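Local coordinates for protein hemin degrading factor (Pseudomonas aeruginosa, PDB 4MF9) that binds heme and has been identified as a heme-degrading enzyme of the HemS/ChuX family, at residues A[15-27]-A[43-57]. Numbering follows the deposited sequence.
Sequences HSPAELYRAWQDL and LQVSEGELVASRVGI
Trp24 and Leu50 pack against each other where helix 17-27 crosses helix 47-52 in the N-terminal half of this HemS-type protein, a worked example of how two nearly perpendicular helices, with the residues flanking the shorter one, pack largely through apolar side chains, with no hydrogen bond between segments 15-27 and 43-57. The axes of the two helices pass 9.4 Å apart at a signed angle of -100°. Both methyls of Leu50 lie against one face of the indole: CD1 sits over the five-membered ring, 4.0 Å from its centroid, while CD2 comes within 3.4 Å of Trp24 CD2. At the rim of the same ring system, Arg54 brings its guanidinium to the edge, NH1 lying 3.3 Å from Trp24 CH2, with the two planes 49° apart.

Tyr21 repeats the theme one turn earlier. With CG anti to the backbone N (chi1 -179°), the ring is carried toward Ile57, whose CD1 makes a CH-pi contact over its centre, 3.7 Å from the centroid. Leu20 meets Val45 tip to tip, CD2 to CG2 at 3.9 Å, and Leu43 pushes CD1 against Trp24 CB.

Further out, the partners are themselves held. Arg54 NH2 is salt-bridged to Asp58 and to Glu132 of strand 124-133, which links the group at the indole edge to that strand. Ala39 of helix 36-42 also touches Trp24. A capping box starts helix 47-52: Glu49 N donates to Ser46 OG, and Ser46 N returns a bond to Glu49 OE1. Where the CA atoms of the two segments come nearest, at Pro17 and Ser53, Ser53 turns its hydroxyl back into its own chain, OG donating to Leu50 O at 2.6 Å and approaching a lone pair within the plane of that carbonyl.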
loop_
_atom_site.group_PDB
_atom_site.type_symbol
_atom_site.label_atom_id
_atom_site.label_comp_id
_atom_site.label_asym_id
_atom_site.label_seq_id
_atom_site.Cartn_x
_atom_site.Cartn_y
_atom_site.Cartn_z
ATOM N N HIS A 15 12.837 -27.610 7.795
ATOM C CA HIS A 15 12.310 -28.003 6.486
ATOM C C HIS A 15 13.152 -27.483 5.351
ATOM O O HIS A 15 13.976 -26.623 5.546
ATOM C CB HIS A 15 10.894 -27.506 6.302
ATOM C CG HIS A 15 10.780 -26.017 6.299
ATOM N ND1 HIS A 15 11.258 -25.236 5.273
ATOM C CD2 HIS A 15 10.185 -25.173 7.173
ATOM C CE1 HIS A 15 11.011 -23.967 5.537
ATOM N NE2 HIS A 15 10.346 -23.903 6.680
ATOM N N SER A 16 12.938 -27.994 4.151
ATOM C CA SER A 16 13.565 -27.519 2.934
ATOM C C SER A 16 12.553 -26.814 1.975
ATOM O O SER A 16 11.412 -26.942 2.107
ATOM C CB SER A 16 14.239 -28.675 2.211
ATOM O OG SER A 16 13.323 -29.595 1.690
ATOM N N PRO A 17 13.068 -26.123 0.993
ATOM C CA PRO A 17 12.258 -25.472 -0.026
ATOM C C PRO A 17 11.400 -26.480 -0.863
ATOM O O PRO A 17 10.228 -26.267 -1.087
ATOM C CB PRO A 17 13.290 -24.772 -0.893
ATOM C CG PRO A 17 14.610 -25.268 -0.459
ATOM C CD PRO A 17 14.477 -25.758 0.908
ATOM N N ALA A 18 11.964 -27.637 -1.206
ATOM C CA ALA A 18 11.165 -28.653 -1.821
ATOM C C ALA A 18 10.086 -29.059 -0.872
ATOM O O ALA A 18 8.981 -29.193 -1.223
ATOM C CB ALA A 18 11.992 -29.859 -2.190
ATOM N N GLU A 19 10.448 -29.222 0.377
ATOM C CA GLU A 19 9.554 -29.616 1.448
ATOM C C GLU A 19 8.462 -28.562 1.674
ATOM O O GLU A 19 7.324 -28.894 1.967
ATOM C CB GLU A 19 10.294 -29.794 2.754
ATOM C CG GLU A 19 11.096 -31.059 2.913
ATOM C CD GLU A 19 12.276 -30.857 3.860
ATOM O OE1 GLU A 19 12.116 -30.358 4.959
ATOM O OE2 GLU A 19 13.381 -31.180 3.486
ATOM N N LEU A 20 8.859 -27.312 1.592
ATOM C CA LEU A 20 7.929 -26.210 1.821
ATOM C C LEU A 20 6.915 -26.152 0.692
ATOM O O LEU A 20 5.711 -26.052 0.939
ATOM C CB LEU A 20 8.670 -24.872 1.947
ATOM C CG LEU A 20 7.737 -23.674 2.181
ATOM C CD1 LEU A 20 6.772 -23.949 3.336
ATOM C CD2 LEU A 20 8.545 -22.409 2.421
ATOM N N TYR A 21 7.400 -26.230 -0.547
ATOM C CA TYR A 21 6.507 -26.207 -1.706
ATOM C C TYR A 21 5.433 -27.290 -1.600
ATOM O O TYR A 21 4.247 -27.020 -1.805
ATOM C CB TYR A 21 7.271 -26.334 -3.035
ATOM C CG TYR A 21 6.332 -26.294 -4.228
ATOM C CD1 TYR A 21 5.821 -25.088 -4.695
ATOM C CD2 TYR A 21 5.934 -27.465 -4.870
ATOM C CE1 TYR A 21 4.956 -25.040 -5.770
ATOM C CE2 TYR A 21 5.061 -27.426 -5.951
ATOM C CZ TYR A 21 4.573 -26.213 -6.395
ATOM O OH TYR A 21 3.696 -26.175 -7.468
ATOM N N ARG A 22 5.864 -28.485 -1.247
ATOM C CA ARG A 22 4.985 -29.635 -1.084
ATOM C C ARG A 22 3.977 -29.463 0.024
ATOM O O ARG A 22 2.838 -29.798 -0.123
ATOM C CB ARG A 22 5.770 -30.936 -0.921
ATOM C CG ARG A 22 4.936 -32.193 -0.633
ATOM C CD ARG A 22 3.684 -32.347 -1.494
ATOM N NE ARG A 22 2.835 -33.500 -1.142
ATOM C CZ ARG A 22 3.080 -34.772 -1.453
ATOM N NH1 ARG A 22 4.157 -35.113 -2.122
ATOM N NH2 ARG A 22 2.244 -35.721 -1.083
ATOM N N ALA A 23 4.427 -28.925 1.127
ATOM C CA ALA A 23 3.585 -28.648 2.288
ATOM C C ALA A 23 2.507 -27.629 1.931
ATOM O O ALA A 23 1.358 -27.736 2.373
ATOM C CB ALA A 23 4.441 -28.127 3.436
ATOM N N TRP A 24 2.886 -26.638 1.149
ATOM C CA TRP A 24 1.968 -25.635 0.693
ATOM C C TRP A 24 0.898 -26.167 -0.248
ATOM O O TRP A 24 -0.250 -25.915 -0.044
ATOM C CB TRP A 24 2.725 -24.515 0.019
ATOM C CG TRP A 24 1.834 -23.462 -0.656
ATOM C CD1 TRP A 24 0.712 -22.924 -0.181
ATOM C CD2 TRP A 24 2.073 -22.853 -1.887
ATOM N NE1 TRP A 24 0.232 -21.994 -1.020
ATOM C CE2 TRP A 24 1.044 -21.936 -2.101
ATOM C CE3 TRP A 24 3.034 -23.030 -2.875
ATOM C CZ2 TRP A 24 0.946 -21.203 -3.250
ATOM C CZ3 TRP A 24 2.955 -22.283 -3.997
ATOM C CH2 TRP A 24 1.916 -21.392 -4.190
ATOM N N GLN A 25 1.301 -26.963 -1.225
ATOM C CA GLN A 25 0.370 -27.606 -2.163
ATOM C C GLN A 25 -0.612 -28.540 -1.459
ATOM O O GLN A 25 -1.778 -28.642 -1.846
ATOM C CB GLN A 25 1.145 -28.381 -3.237
ATOM C CG GLN A 25 2.070 -27.515 -4.074
ATOM C CD GLN A 25 1.330 -26.425 -4.837
ATOM O OE1 GLN A 25 0.387 -26.701 -5.575
ATOM N NE2 GLN A 25 1.759 -25.181 -4.661
ATOM N N ASP A 26 -0.130 -29.231 -0.433
ATOM C CA ASP A 26 -0.981 -30.071 0.403
ATOM C C ASP A 26 -2.031 -29.227 1.132
ATOM O O ASP A 26 -3.213 -29.596 1.211
ATOM C CB ASP A 26 -0.118 -30.831 1.418
ATOM C CG ASP A 26 0.670 -31.964 0.783
ATOM O OD1 ASP A 26 0.325 -32.364 -0.356
ATOM O OD2 ASP A 26 1.622 -32.466 1.431
ATOM N N LEU A 27 -1.592 -28.089 1.661
ATOM C CA LEU A 27 -2.468 -27.156 2.337
ATOM C C LEU A 27 -3.475 -26.568 1.398
ATOM O O LEU A 27 -4.665 -26.650 1.649
ATOM C CB LEU A 27 -1.662 -25.997 2.863
ATOM C CG LEU A 27 -2.044 -25.476 4.241
ATOM C CD1 LEU A 27 -1.657 -24.032 4.431
ATOM C CD2 LEU A 27 -3.502 -25.696 4.584
ATOM N N LEU A 43 1.978 -22.137 7.471
ATOM C CA LEU A 43 3.197 -22.935 7.330
ATOM C C LEU A 43 4.358 -22.380 8.143
ATOM O O LEU A 43 5.455 -22.856 8.103
ATOM C CB LEU A 43 3.558 -23.096 5.860
ATOM C CG LEU A 43 2.456 -23.599 4.954
ATOM C CD1 LEU A 43 2.784 -23.346 3.491
ATOM C CD2 LEU A 43 2.248 -25.070 5.231
ATOM N N GLN A 44 4.048 -21.326 8.847
ATOM C CA GLN A 44 4.987 -20.675 9.677
ATOM C C GLN A 44 6.218 -20.136 8.968
ATOM O O GLN A 44 7.260 -20.129 9.501
ATOM C CB GLN A 44 5.317 -21.621 10.811
ATOM C CG GLN A 44 6.307 -21.118 11.822
ATOM C CD GLN A 44 5.684 -20.301 12.943
ATOM O OE1 GLN A 44 6.400 -19.656 13.705
ATOM N NE2 GLN A 44 4.367 -20.294 13.007
ATOM N N VAL A 45 6.055 -19.628 7.782
ATOM C CA VAL A 45 7.119 -18.940 7.048
ATOM C C VAL A 45 6.640 -17.606 6.480
ATOM O O VAL A 45 5.449 -17.298 6.516
ATOM C CB VAL A 45 7.676 -19.797 5.881
ATOM C CG1 VAL A 45 8.296 -21.090 6.392
ATOM C CG2 VAL A 45 6.589 -20.082 4.849
ATOM N N SER A 46 7.566 -16.816 5.950
ATOM C CA SER A 46 7.184 -15.590 5.261
ATOM C C SER A 46 6.672 -15.918 3.859
ATOM O O SER A 46 7.003 -16.971 3.300
ATOM C CB SER A 46 8.366 -14.637 5.170
ATOM O OG SER A 46 9.350 -15.131 4.283
ATOM N N GLU A 47 5.854 -15.026 3.300
ATOM C CA GLU A 47 5.382 -15.178 1.927
ATOM C C GLU A 47 6.554 -15.212 0.954
ATOM O O GLU A 47 6.518 -15.935 -0.040
ATOM C CB GLU A 47 4.414 -14.045 1.553
ATOM C CG GLU A 47 3.706 -14.254 0.206
ATOM C CD GLU A 47 2.655 -13.193 -0.085
ATOM O OE1 GLU A 47 2.461 -12.285 0.761
ATOM O OE2 GLU A 47 2.014 -13.275 -1.159
ATOM N N GLY A 48 7.597 -14.434 1.248
ATOM C CA GLY A 48 8.788 -14.402 0.415
ATOM C C GLY A 48 9.466 -15.759 0.284
ATOM O O GLY A 48 9.870 -16.154 -0.811
ATOM N N GLU A 49 9.569 -16.447 1.396
ATOM C CA GLU A 49 10.111 -17.779 1.453
ATOM C C GLU A 49 9.262 -18.752 0.662
ATOM O O GLU A 49 9.758 -19.531 -0.074
ATOM C CB GLU A 49 10.191 -18.226 2.864
ATOM C CG GLU A 49 11.328 -17.648 3.619
ATOM C CD GLU A 49 11.223 -17.929 5.108
ATOM O OE1 GLU A 49 10.526 -17.185 5.833
ATOM O OE2 GLU A 49 11.797 -18.935 5.507
ATOM N N LEU A 50 7.962 -18.607 0.808
ATOM C CA LEU A 50 6.988 -19.455 0.119
ATOM C C LEU A 50 7.146 -19.302 -1.389
ATOM O O LEU A 50 7.231 -20.295 -2.119
ATOM C CB LEU A 50 5.556 -19.100 0.535
ATOM C CG LEU A 50 4.538 -20.229 0.755
ATOM C CD1 LEU A 50 3.111 -19.708 0.836
ATOM C CD2 LEU A 50 4.626 -21.274 -0.321
ATOM N N VAL A 51 7.203 -18.056 -1.854
ATOM C CA VAL A 51 7.411 -17.783 -3.276
ATOM C C VAL A 51 8.756 -18.331 -3.781
ATOM O O VAL A 51 8.835 -18.910 -4.867
ATOM C CB VAL A 51 7.275 -16.270 -3.579
ATOM C CG1 VAL A 51 7.611 -15.982 -5.034
ATOM C CG2 VAL A 51 5.863 -15.786 -3.252
ATOM N N ALA A 52 9.811 -18.168 -2.991
ATOM C CA ALA A 52 11.113 -18.702 -3.378
ATOM C C ALA A 52 11.089 -20.230 -3.467
ATOM O O ALA A 52 11.863 -20.816 -4.210
ATOM C CB ALA A 52 12.194 -18.237 -2.425
ATOM N N SER A 53 10.201 -20.881 -2.724
ATOM C CA SER A 53 10.095 -22.341 -2.839
ATOM C C SER A 53 9.544 -22.744 -4.211
ATOM O O SER A 53 9.591 -23.920 -4.586
ATOM C CB SER A 53 9.217 -22.920 -1.729
ATOM O OG SER A 53 7.852 -22.827 -2.073
ATOM N N ARG A 54 8.975 -21.784 -4.930
ATOM C CA ARG A 54 8.460 -21.937 -6.273
ATOM C C ARG A 54 9.495 -21.881 -7.408
ATOM O O ARG A 54 9.202 -22.216 -8.507
ATOM C CB ARG A 54 7.354 -20.893 -6.550
ATOM C CG ARG A 54 6.154 -20.968 -5.621
ATOM C CD ARG A 54 5.073 -19.955 -5.904
ATOM N NE ARG A 54 4.441 -20.161 -7.179
ATOM C CZ ARG A 54 3.215 -19.762 -7.452
ATOM N NH1 ARG A 54 2.543 -19.104 -6.539
ATOM N NH2 ARG A 54 2.658 -20.027 -8.591
ATOM N N VAL A 55 10.678 -21.393 -7.114
ATOM C CA VAL A 55 11.668 -21.167 -8.164
ATOM C C VAL A 55 12.095 -22.492 -8.794
ATOM O O VAL A 55 12.367 -23.464 -8.090
ATOM C CB VAL A 55 12.888 -20.403 -7.641
ATOM C CG1 VAL A 55 13.940 -20.264 -8.727
ATOM C CG2 VAL A 55 12.463 -19.029 -7.144
ATOM N N GLY A 56 12.122 -22.533 -10.122
ATOM C CA GLY A 56 12.426 -23.766 -10.830
ATOM C C GLY A 56 11.175 -24.583 -11.073
ATOM O O GLY A 56 11.207 -25.566 -11.807
ATOM N N ILE A 57 10.067 -24.188 -10.472
ATOM C CA ILE A 57 8.800 -24.783 -10.759
ATOM C C ILE A 57 7.905 -23.909 -11.627
ATOM O O ILE A 57 7.693 -24.218 -12.776
ATOM C CB ILE A 57 8.100 -25.205 -9.482
ATOM C CG1 ILE A 57 8.913 -26.239 -8.766
ATOM C CG2 ILE A 57 6.708 -25.750 -9.720
ATOM C CD1 ILE A 57 8.502 -26.437 -7.356
#